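Local coordinates for protein peptide synthetase, module 7 (Actinoplanes teichomyceticus, PDB 4TX3) that is a condensation-like domain of a nonribosomal peptide synthetase and probably recruits the cytochrome P450 enzymes that crosslink the peptide in teicoplanin biosynthesis, at residues 141-145 and 146-150; 447-450 and 451-454; 97-100 and 101-104. All coordinates share one frame; numbering follows the deposited sequence.

Contact 1 (141-145 and 146-150). With SO4 (sulfate ion), chain F.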
# COMPACT_ATOMS: atom_id res chain seq x y z
N VAL B 141 7.75 -3.73 -20.71
CA VAL B 141 6.41 -4.25 -20.99
C VAL B 141 5.68 -3.36 -22.00
O VAL B 141 5.68 -2.14 -21.89
CB VAL B 141 5.57 -4.36 -19.71
CG1 VAL B 141 4.24 -4.98 -20.04
CG2 VAL B 141 6.30 -5.18 -18.63
N HIS B 142 5.07 -3.98 -23.00
CA HIS B 142 4.24 -3.22 -23.93
C HIS B 142 2.94 -2.74 -23.26
O HIS B 142 2.32 -3.46 -22.46
CB HIS B 142 3.90 -4.06 -25.16
CG HIS B 142 3.38 -3.24 -26.29
ND1 HIS B 142 2.08 -2.78 -26.33
CD2 HIS B 142 3.99 -2.76 -27.41
CE1 HIS B 142 1.91 -2.06 -27.43
NE2 HIS B 142 3.05 -2.04 -28.10
N ARG B 143 2.53 -1.52 -23.60
CA ARG B 143 1.34 -0.90 -23.00
C ARG B 143 0.02 -1.62 -23.26
O ARG B 143 -0.99 -1.32 -22.60
CB ARG B 143 1.21 0.54 -23.46
CG ARG B 143 2.19 1.44 -22.75
CD ARG B 143 1.73 2.86 -22.76
NE ARG B 143 1.40 3.32 -21.41
CZ ARG B 143 2.30 3.86 -20.59
NH1 ARG B 143 3.56 4.00 -20.99
NH2 ARG B 143 1.93 4.27 -19.38
N ILE B 144 0.02 -2.58 -24.19
CA ILE B 144 -1.16 -3.43 -24.37
C ILE B 144 -1.35 -4.35 -23.16
O ILE B 144 -2.43 -4.93 -22.95
CB ILE B 144 -1.06 -4.28 -25.67
CG1 ILE B 144 -2.46 -4.72 -26.14
CG2 ILE B 144 -0.10 -5.47 -25.50
CD1 ILE B 144 -2.45 -5.51 -27.45
N ALA B 145 -0.31 -4.47 -22.33
CA ALA B 145 -0.31 -5.45 -21.26
C ALA B 145 -0.20 -4.84 -19.87
O ALA B 145 -0.48 -5.51 -18.88
CB ALA B 145 0.82 -6.45 -21.47
N ALA B 146 0.22 -3.58 -19.79
CA ALA B 146 0.48 -2.97 -18.49
C ALA B 146 0.28 -1.47 -18.46
O ALA B 146 0.69 -0.76 -19.37
CB ALA B 146 1.90 -3.31 -18.04
N ASP B 147 -0.37 -1.00 -17.39
CA ASP B 147 -0.30 0.40 -16.99
C ASP B 147 0.86 0.57 -16.00
O ASP B 147 1.56 -0.39 -15.68
CB ASP B 147 -1.63 0.88 -16.37
CG ASP B 147 -2.04 0.08 -15.12
OD1 ASP B 147 -1.24 -0.71 -14.58
OD2 ASP B 147 -3.19 0.26 -14.66
N ASP B 148 1.04 1.79 -15.50
CA ASP B 148 2.18 2.07 -14.61
C ASP B 148 2.08 1.41 -13.24
O ASP B 148 3.07 0.90 -12.73
CB ASP B 148 2.37 3.58 -14.46
CG ASP B 148 2.87 4.23 -15.74
OD1 ASP B 148 4.11 4.38 -15.88
OD2 ASP B 148 2.03 4.59 -16.60
N ASP B 149 0.90 1.41 -12.63
CA ASP B 149 0.67 0.64 -11.40
C ASP B 149 1.12 -0.82 -11.56
O ASP B 149 1.69 -1.42 -10.63
CB ASP B 149 -0.80 0.67 -10.98
CG ASP B 149 -1.25 2.04 -10.47
OD1 ASP B 149 -0.39 2.89 -10.15
OD2 ASP B 149 -2.48 2.26 -10.38
N SER B 150 0.86 -1.38 -12.75
CA SER B 150 1.13 -2.80 -13.00
C SER B 150 2.61 -3.16 -12.85
O SER B 150 2.94 -4.30 -12.53
CB SER B 150 0.66 -3.19 -14.41
OG SER B 150 -0.74 -3.20 -14.47
S SO4 F . 3.88 0.09 -30.94
O1 SO4 F . 3.03 -1.10 -30.85
O2 SO4 F . 5.22 -0.31 -31.36
O3 SO4 F . 3.33 1.01 -31.94
O4 SO4 F . 3.91 0.75 -29.63
O HOH W 1 0.00 1.70 -20.16

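Contact 2 (447-450 and 451-454)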
# COMPACT_ATOMS: atom_id res chain seq x y z
N ALA B 447 -2.30 31.88 -6.73
CA ALA B 447 -2.21 31.57 -5.30
C ALA B 447 -2.32 32.81 -4.43
O ALA B 447 -3.03 32.81 -3.43
CB ALA B 447 -0.92 30.86 -5.00
N GLU B 448 -1.60 33.87 -4.79
CA GLU B 448 -1.68 35.11 -4.03
C GLU B 448 -3.02 35.84 -4.27
O GLU B 448 -3.61 36.39 -3.34
CB GLU B 448 -0.50 36.02 -4.36
CG GLU B 448 -0.79 37.50 -4.12
CD GLU B 448 0.40 38.26 -3.55
OE1 GLU B 448 1.49 38.20 -4.16
OE2 GLU B 448 0.24 38.93 -2.49
N ASP B 449 -3.49 35.82 -5.51
CA ASP B 449 -4.69 36.57 -5.90
C ASP B 449 -5.71 35.71 -6.64
O ASP B 449 -5.82 35.78 -7.87
CB ASP B 449 -4.30 37.76 -6.76
CG ASP B 449 -5.48 38.60 -7.16
OD1 ASP B 449 -6.55 38.50 -6.49
OD2 ASP B 449 -5.33 39.35 -8.16
N PRO B 450 -6.49 34.92 -5.90
CA PRO B 450 -7.34 33.91 -6.56
C PRO B 450 -8.51 34.52 -7.34
O PRO B 450 -9.31 33.78 -7.94
CB PRO B 450 -7.83 33.05 -5.38
CG PRO B 450 -7.76 33.93 -4.20
CD PRO B 450 -6.65 34.92 -4.44
N GLY B 451 -8.60 35.85 -7.34
CA GLY B 451 -9.66 36.55 -8.07
C GLY B 451 -9.18 37.09 -9.40
O GLY B 451 -9.95 37.70 -10.16
N ARG B 452 -7.91 36.88 -9.69
CA ARG B 452 -7.34 37.35 -10.94
C ARG B 452 -7.98 36.68 -12.16
O ARG B 452 -8.30 35.48 -12.13
CB ARG B 452 -5.83 37.12 -10.92
CG ARG B 452 -5.13 37.60 -12.18
CD ARG B 452 -3.66 37.85 -11.93
NE ARG B 452 -3.45 38.57 -10.69
CZ ARG B 452 -2.31 39.19 -10.39
NH1 ARG B 452 -1.30 39.18 -11.26
NH2 ARG B 452 -2.19 39.83 -9.23
N ARG B 453 -8.18 37.46 -13.22
CA ARG B 453 -8.79 36.95 -14.45
C ARG B 453 -7.73 36.61 -15.48
O ARG B 453 -6.59 37.09 -15.38
CB ARG B 453 -9.78 37.97 -15.03
CG ARG B 453 -10.84 38.38 -14.05
CD ARG B 453 -11.74 39.49 -14.57
NE ARG B 453 -12.71 39.86 -13.54
CZ ARG B 453 -13.91 39.30 -13.39
NH1 ARG B 453 -14.31 38.34 -14.22
NH2 ARG B 453 -14.71 39.70 -12.41
N ILE B 454 -8.13 35.82 -16.48
CA ILE B 454 -7.24 35.33 -17.53
C ILE B 454 -6.41 36.45 -18.18
O ILE B 454 -5.19 36.30 -18.40
CB ILE B 454 -8.05 34.61 -18.63
CG1 ILE B 454 -8.68 33.33 -18.08
CG2 ILE B 454 -7.17 34.27 -19.81
CD1 ILE B 454 -9.41 32.50 -19.14

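Contact 3 (97-100 and 101-104)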
# COMPACT_ATOMS: atom_id res chain seq x y z
N PRO B 97 27.49 -9.50 -20.61
CA PRO B 97 28.57 -8.69 -20.00
C PRO B 97 28.42 -7.22 -20.38
O PRO B 97 28.01 -6.89 -21.51
CB PRO B 97 29.86 -9.29 -20.60
CG PRO B 97 29.47 -10.70 -21.01
CD PRO B 97 28.01 -10.60 -21.45
N ALA B 98 28.70 -6.33 -19.43
CA ALA B 98 28.49 -4.90 -19.66
C ALA B 98 29.40 -4.09 -18.78
O ALA B 98 29.91 -4.60 -17.78
CB ALA B 98 27.04 -4.53 -19.42
N THR B 99 29.60 -2.83 -19.14
CA THR B 99 30.36 -1.90 -18.32
C THR B 99 29.46 -0.75 -17.90
O THR B 99 28.41 -0.54 -18.49
CB THR B 99 31.55 -1.33 -19.07
OG1 THR B 99 31.07 -0.51 -20.15
CG2 THR B 99 32.42 -2.45 -19.63
N GLU B 100 29.88 -0.00 -16.89
CA GLU B 100 29.09 1.14 -16.47
C GLU B 100 28.88 2.12 -17.62
O GLU B 100 27.81 2.73 -17.74
CB GLU B 100 29.74 1.85 -15.28
CG GLU B 100 29.84 0.98 -14.03
CD GLU B 100 28.48 0.62 -13.45
OE1 GLU B 100 27.50 1.35 -13.70
OE2 GLU B 100 28.38 -0.41 -12.74
N GLU B 101 29.87 2.24 -18.49
CA GLU B 101 29.84 3.28 -19.51
C GLU B 101 28.99 2.88 -20.71
O GLU B 101 28.34 3.73 -21.31
CB GLU B 101 31.27 3.62 -19.97
CG GLU B 101 32.35 3.41 -18.90
CD GLU B 101 32.26 4.39 -17.72
OE1 GLU B 101 31.31 5.20 -17.64
OE2 GLU B 101 33.16 4.34 -16.85
N ASP B 102 28.98 1.59 -21.06
CA ASP B 102 28.19 1.15 -22.21
C ASP B 102 26.75 0.80 -21.80
O ASP B 102 25.86 0.72 -22.66
CB ASP B 102 28.86 -0.03 -22.93
CG ASP B 102 28.81 -1.34 -22.13
OD1 ASP B 102 28.19 -1.42 -21.05
OD2 ASP B 102 29.41 -2.34 -22.61
N LEU B 103 26.54 0.59 -20.50
CA LEU B 103 25.24 0.12 -19.96
C LEU B 103 24.02 0.98 -20.34
O LEU B 103 23.00 0.42 -20.76
CB LEU B 103 25.32 -0.01 -18.43
CG LEU B 103 24.07 -0.56 -17.71
CD1 LEU B 103 23.71 -1.97 -18.18
CD2 LEU B 103 24.23 -0.52 -16.19
N PRO B 104 24.11 2.33 -20.21
CA PRO B 104 22.92 3.11 -20.59
C PRO B 104 22.50 2.86 -22.04
O PRO B 104 21.30 2.71 -22.31
CB PRO B 104 23.38 4.55 -20.40
CG PRO B 104 24.52 4.47 -19.40
CD PRO B 104 25.21 3.19 -19.75

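Contact 1 (141-145 and 146-150)
Arg143 swings over the turn to meet Asp148: NH2 lies 2.8 Å from Asp148 OD2 in a salt bridge. The carboxylate oxygen sits at the edge of the guanidinium, near its plane, although the two planes are turned 48° apart. NE on the same group goes to a water, a short bond that is weak by geometry; that water donates in turn to Ala146 O at 2.7 Å, so the arginine reaches the backbone as well as the acid. At the start of the turn His142 O takes Ala145 N at 2.8 Å and, weakly, Ala146 N. Val141 CG1, anti to the backbone N (chi1 -176°), lies 3.5 Å from Ala146 CB, and Met151 touches both residues.

This is the strand-to-helix turn that carries the HHxxxDG motif in condensation domains. Here it reads HRIAADD, with Arg143 where those enzymes keep their catalytic second histidine, consistent with a domain that no longer makes peptide bonds.

The His142 ring uses both nitrogens: ND1 accepts from Ile144 N at 3.0 Å, the donor close to the ring plane, while NE2 donates to sulfate O1 at 2.9 Å, with an N-H...O angle of 160°, and weakly to O4. The anion, probably from the crystallisation liquor, is also bound by the backbone N of Arg31 and the side chains of Arg39 and Arg233.

Asp147 N-caps helix 148-166. Asp147 OD1 takes Ser150 N nearly along the C-O direction at 2.9 Å and Ser150 OG at 2.5 Å, the two donors coming from opposite faces of the carboxylate. A salt bridge to Arg290 adds a third partner to OD1, and Ser150 OG is further bonded to Gly302 N.

Contact 2 (447-450 and 451-454)
A type I beta turn, Asp449 to Arg452, breaks the chain away from the end of helix 429-448 at the protein surface, and a salt bridge between its first and last residues braces it. The turn's own bond runs from Arg452 N to Asp449 O, 3.0 Å and nearly straight (165°). Asp449 is the first residue to leave helical geometry. With CG anti to its backbone nitrogen (chi1 -178°), its carboxylate lies back over the turn, and the two oxygens divide the work. Asp449 OD1 faces Gly451 N at 3.5 Å, a weak bond of the Asx-turn kind.

Helix 429-448 belongs to the C-terminal half of the condensation fold, where Ala447 and Glu448 touch helix 244-255; just past it, Pro450 and Arg452 make backbone bonds to Leu321 and Phe320.

Asp449 OD2 receives Arg452 NE on its anti side at 3.2 Å. Arg452 NH2 bonds more weakly to Asp449 OD2, at 3.4 Å. The oxygen sits in the guanidinium plane at its edge, while the carboxylate itself is turned 75° to that plane. The arginine chain bends at chi3 to bring this NE edge round. An alanine in place of Asp449 removes the carboxylate and would probably leave the Arg452 guanidinium without its acid partner and freer to turn.

Contact 3 (97-100 and 101-104)
Thr99 and Asp102 lie across each other at about a right angle, each side chain turned back onto the other's backbone. Thr99 OG1 accepts from Asp102 N at 3.1 Å, with an N-H...O angle of 157°. In return Asp102 OD1 accepts from Thr99 N at 2.8 Å, the N-H arriving from above the carboxylate plane, 39° out of it. Both side chains adopt the same first torsion: OG1 of Thr99 (chi1 66°) and CG of Asp102 sit between their own nitrogen and carbonyl carbon, which folds each polar end inward.

The reciprocal exchange has the pattern of a capping box, here where the chain leaves strand 96-97, at the edge of the five-stranded mixed sheet, and enters helix 103-112. Ala98, just ahead of it, still makes a backbone bond to Ala129 of the neighbouring strand.

Leu103 N follows with a helical bond to Thr99 O, 3.0 Å long. Asp102 OD1 also lies 2.7 Å from Thr99 O, two acceptors facing each other, which is likely to be unfavourable; a salt bridge from OD2 to Arg106, one turn on, probably offsets some of it. On the apolar side Ala98 CB faces Leu103 CD1 at 4.4 Å, a loose apolar contact beside the pair. Glu100 O, one residue further, lies 3.3 Å from Pro104 CD, the ring carbon bonded to a nitrogen that has no hydrogen to donate. The Glu100 carboxylate turns elsewhere, to a salt bridge with Arg46.

How the contacts relate
Only contact 1 is buried; contacts 2 and 3 lie at the surface, about 31 and 29 Å from the centre of the chain. Contacts 1 and 3 both lead from a strand of the same five-stranded sheet into a helix, and their centres are about 26 Å apart. Contact 2 instead closes a helix in the other half of the fold, about 51 Å from contact 3 between centres. Contacts 1 and 3 turn an aspartate on backbone N-H groups: in 146-150 it also has a salt bridge to Arg290, in 101-104 it trades bonds with a threonine. In contact 2 that bond is weak and the carboxylate mainly holds an arginine side chain.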